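Local coordinates for HMG box-containing protein 1 (Homo sapiens, PDB 3QVE) that represses transcription by binding promoter DNA of its target genes, acting in control of the cell cycle and of the Wnt pathway, at residues 11-16 with 96-100. Residues are numbered along the deposited sequence; the frame is centred on the assembly and turned at random.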
ATOM      1  N   CYS A  11      -2.108   4.765  -1.863  1.00 23.31           N
ATOM      2  CA  CYS A  11      -1.412   4.175  -3.025  1.00 25.80           C
ATOM      3  C   CYS A  11      -1.938   2.784  -3.410  1.00 25.54           C
ATOM      4  O   CYS A  11      -1.381   2.133  -4.272  1.00 24.72           O
ATOM      5  CB  CYS A  11       0.076   4.029  -2.701  1.00 29.00           C
ATOM      6  SG  CYS A  11       0.480   2.826  -1.433  1.00 29.47           S
ATOM      7  N   PHE A  12      -2.996   2.315  -2.761  1.00 26.82           N
ATOM      8  CA  PHE A  12      -3.449   0.920  -2.870  1.00 24.16           C
ATOM      9  C   PHE A  12      -4.404   0.618  -4.023  1.00 24.58           C
ATOM     10  O   PHE A  12      -5.404   1.313  -4.251  1.00 23.87           O
ATOM     11  CB  PHE A  12      -3.993   0.436  -1.516  1.00 23.98           C
ATOM     12  CG  PHE A  12      -2.945   0.489  -0.451  1.00 20.45           C
ATOM     13  CD1 PHE A  12      -1.879  -0.400  -0.476  1.00 23.72           C
ATOM     14  CD2 PHE A  12      -2.998   1.430   0.545  1.00 23.83           C
ATOM     15  CE1 PHE A  12      -0.910  -0.330   0.444  1.00 23.19           C
ATOM     16  CE2 PHE A  12      -2.060   1.483   1.518  1.00 20.90           C
ATOM     17  CZ  PHE A  12      -0.989   0.632   1.468  1.00 24.29           C
ATOM     18  N   LEU A  13      -4.077  -0.453  -4.750  1.00 24.66           N
ATOM     19  CA  LEU A  13      -4.856  -0.890  -5.900  1.00 25.61           C
ATOM     20  C   LEU A  13      -6.012  -1.816  -5.498  1.00 24.32           C
ATOM     21  O   LEU A  13      -6.062  -2.378  -4.378  1.00 21.62           O
ATOM     22  CB  LEU A  13      -3.939  -1.596  -6.906  1.00 28.56           C
ATOM     23  CG  LEU A  13      -2.728  -0.791  -7.403  1.00 36.21           C
ATOM     24  CD1 LEU A  13      -2.046  -1.424  -8.607  1.00 34.59           C
ATOM     25  CD2 LEU A  13      -3.084   0.606  -7.710  1.00 39.62           C
ATOM     26  N   LYS A  14      -6.926  -1.980  -6.455  1.00 24.67           N
ATOM     27  CA  LYS A  14      -8.054  -2.870  -6.330  1.00 25.01           C
ATOM     28  C   LYS A  14      -7.590  -4.249  -5.886  1.00 29.34           C
ATOM     29  O   LYS A  14      -6.573  -4.767  -6.380  1.00 29.44           O
ATOM     30  CB  LYS A  14      -8.730  -2.969  -7.678  1.00 29.22           C
ATOM     31  CG  LYS A  14      -9.915  -3.961  -7.740  1.00 26.83           C
ATOM     32  CD  LYS A  14     -10.625  -3.796  -9.054  1.00 29.87           C
ATOM     33  CE  LYS A  14     -11.788  -4.781  -9.209  1.00 33.52           C
ATOM     34  NZ  LYS A  14     -12.879  -4.534  -8.239  1.00 33.30           N
ATOM     35  N   GLY A  15      -8.299  -4.825  -4.925  1.00 25.04           N
ATOM     36  CA  GLY A  15      -7.968  -6.171  -4.437  1.00 25.52           C
ATOM     37  C   GLY A  15      -7.176  -6.126  -3.149  1.00 24.08           C
ATOM     38  O   GLY A  15      -7.026  -7.148  -2.487  1.00 25.92           O
ATOM     39  N   THR A  16      -6.683  -4.954  -2.778  1.00 20.59           N
ATOM     40  CA  THR A  16      -5.998  -4.778  -1.492  1.00 21.97           C
ATOM     41  C   THR A  16      -7.005  -4.857  -0.346  1.00 23.18           C
ATOM     42  O   THR A  16      -8.151  -4.403  -0.471  1.00 21.67           O
ATOM     43  CB  THR A  16      -5.224  -3.419  -1.438  1.00 23.93           C
ATOM     44  OG1 THR A  16      -4.337  -3.320  -2.569  1.00 24.11           O
ATOM     45  CG2 THR A  16      -4.397  -3.292  -0.141  1.00 21.12           C
ATOM     46  N   ASP A  96       2.350  -8.304  -7.388  1.00 23.37           N
ATOM     47  CA  ASP A  96       2.753  -7.335  -8.393  1.00 26.41           C
ATOM     48  C   ASP A  96       2.392  -5.871  -8.024  1.00 24.63           C
ATOM     49  O   ASP A  96       2.565  -4.974  -8.852  1.00 26.32           O
ATOM     50  CB  ASP A  96       2.056  -7.681  -9.723  1.00 26.84           C
ATOM     51  CG  ASP A  96       0.567  -7.728  -9.571  1.00 36.70           C
ATOM     52  OD1 ASP A  96       0.003  -6.786  -8.987  1.00 43.11           O
ATOM     53  OD2 ASP A  96      -0.028  -8.720  -9.999  1.00 57.89           O
ATOM     54  N   HIS A  97       1.927  -5.629  -6.802  1.00 23.06           N
ATOM     55  CA  HIS A  97       1.566  -4.265  -6.353  1.00 22.78           C
ATOM     56  C   HIS A  97       2.812  -3.349  -6.420  1.00 23.96           C
ATOM     57  O   HIS A  97       3.842  -3.648  -5.827  1.00 22.89           O
ATOM     58  CB  HIS A  97       1.000  -4.279  -4.919  1.00 25.61           C
ATOM     59  CG  HIS A  97       0.157  -3.096  -4.586  1.00 22.48           C
ATOM     60  ND1 HIS A  97       0.664  -1.819  -4.512  1.00 21.28           N
ATOM     61  CD2 HIS A  97      -1.175  -2.990  -4.348  1.00 22.77           C
ATOM     62  CE1 HIS A  97      -0.318  -0.971  -4.235  1.00 25.34           C
ATOM     63  NE2 HIS A  97      -1.440  -1.657  -4.119  1.00 21.66           N
ATOM     64  N   PRO A  98       2.722  -2.240  -7.170  1.00 24.50           N
ATOM     65  CA  PRO A  98       3.818  -1.262  -7.239  1.00 25.23           C
ATOM     66  C   PRO A  98       3.735  -0.208  -6.138  1.00 26.50           C
ATOM     67  O   PRO A  98       2.642   0.067  -5.624  1.00 25.84           O
ATOM     68  CB  PRO A  98       3.590  -0.604  -8.583  1.00 26.91           C
ATOM     69  CG  PRO A  98       2.092  -0.589  -8.730  1.00 27.44           C
ATOM     70  CD  PRO A  98       1.608  -1.861  -8.043  1.00 24.92           C
ATOM     71  N   PHE A  99       4.882   0.327  -5.741  1.00 24.49           N
ATOM     72  CA  PHE A  99       4.939   1.356  -4.707  1.00 23.05           C
ATOM     73  C   PHE A  99       5.859   2.440  -5.224  1.00 27.41           C
ATOM     74  O   PHE A  99       6.870   2.124  -5.848  1.00 26.31           O
ATOM     75  CB  PHE A  99       5.473   0.792  -3.404  1.00 23.41           C
ATOM     76  CG  PHE A  99       4.592  -0.248  -2.817  1.00 22.27           C
ATOM     77  CD1 PHE A  99       3.447   0.120  -2.101  1.00 22.62           C
ATOM     78  CD2 PHE A  99       4.828  -1.597  -3.088  1.00 24.53           C
ATOM     79  CE1 PHE A  99       2.603  -0.829  -1.568  1.00 25.83           C
ATOM     80  CE2 PHE A  99       3.986  -2.541  -2.581  1.00 26.94           C
ATOM     81  CZ  PHE A  99       2.861  -2.157  -1.811  1.00 24.87           C
ATOM     82  N   TYR A 100       5.498   3.688  -4.966  1.00 23.87           N
ATOM     83  CA  TYR A 100       6.302   4.810  -5.384  1.00 26.55           C
ATOM     84  C   TYR A 100       7.059   5.267  -4.163  1.00 24.96           C
ATOM     85  O   TYR A 100       6.472   5.872  -3.262  1.00 26.84           O
ATOM     86  CB  TYR A 100       5.472   5.913  -6.030  1.00 24.44           C
ATOM     87  CG  TYR A 100       6.393   6.895  -6.762  1.00 28.16           C
ATOM     88  CD1 TYR A 100       6.809   6.666  -8.069  1.00 33.20           C
ATOM     89  CD2 TYR A 100       6.901   8.002  -6.104  1.00 40.33           C
ATOM     90  CE1 TYR A 100       7.705   7.557  -8.733  1.00 33.92           C
ATOM     91  CE2 TYR A 100       7.773   8.886  -6.738  1.00 45.27           C
ATOM     92  CZ  TYR A 100       8.168   8.662  -8.042  1.00 41.03           C
ATOM     93  OH  TYR A 100       9.014   9.561  -8.629  1.00 42.34           O
TER
HETATM   94  O   HOH W   1       1.519   2.310  -4.915  1.00 47.31           O
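His97 reaches across to the backbone of Leu13, and its side chain carries the direct polar link between the segments. With CG anti to the backbone N (chi1 -158°), CB carries the imidazole toward the 11-16 loop. ND1 turns back to its own segment, donating a bent bond to Pro98 O from above the carbonyl plane while lying over one face of the Phe99 ring, toward its rim. His97 CD2 passes Thr16 OG1 at 3.6 Å, and His97 CE1 meets Cys11 O at the imidazole edge, 3.3 Å away. At the tip, His97 NE2 accepts the Leu13 N-H in a nearly straight bond (3.0 Å, 167°), so the ring bridges the two backbones. Leu13 CG covers one face of the His97 ring, a CH-pi contact 4.0 Å from the centroid, and Leu13 CD1 goes on to Pro98 CD (3.7 Å). Without the imidazole, as with an alanine here, the buried Leu13 N-H would probably lose its acceptor and a gap would open beneath the leucine. A water donating to both Cys11 O and Pro98 O forms a second bridge between the segments. Cys11 SG sits over the centre of the Phe12 ring and at the edge of Phe99, whose CE1 touches Phe12 CE1 (4.1 Å). Leu13 O, accepting from both Thr16 N and Thr16 OG1, fastens the type II turn from Leu13 to Thr16. Phe12 packs on Val91 and Phe99 on Leu77, linking the contact to the six-stranded sheet. This buried joint, close to the centre of the AXH domain, ties the loop leading into strand 17-20 to residues 96-100, which run into the small mixed sheet.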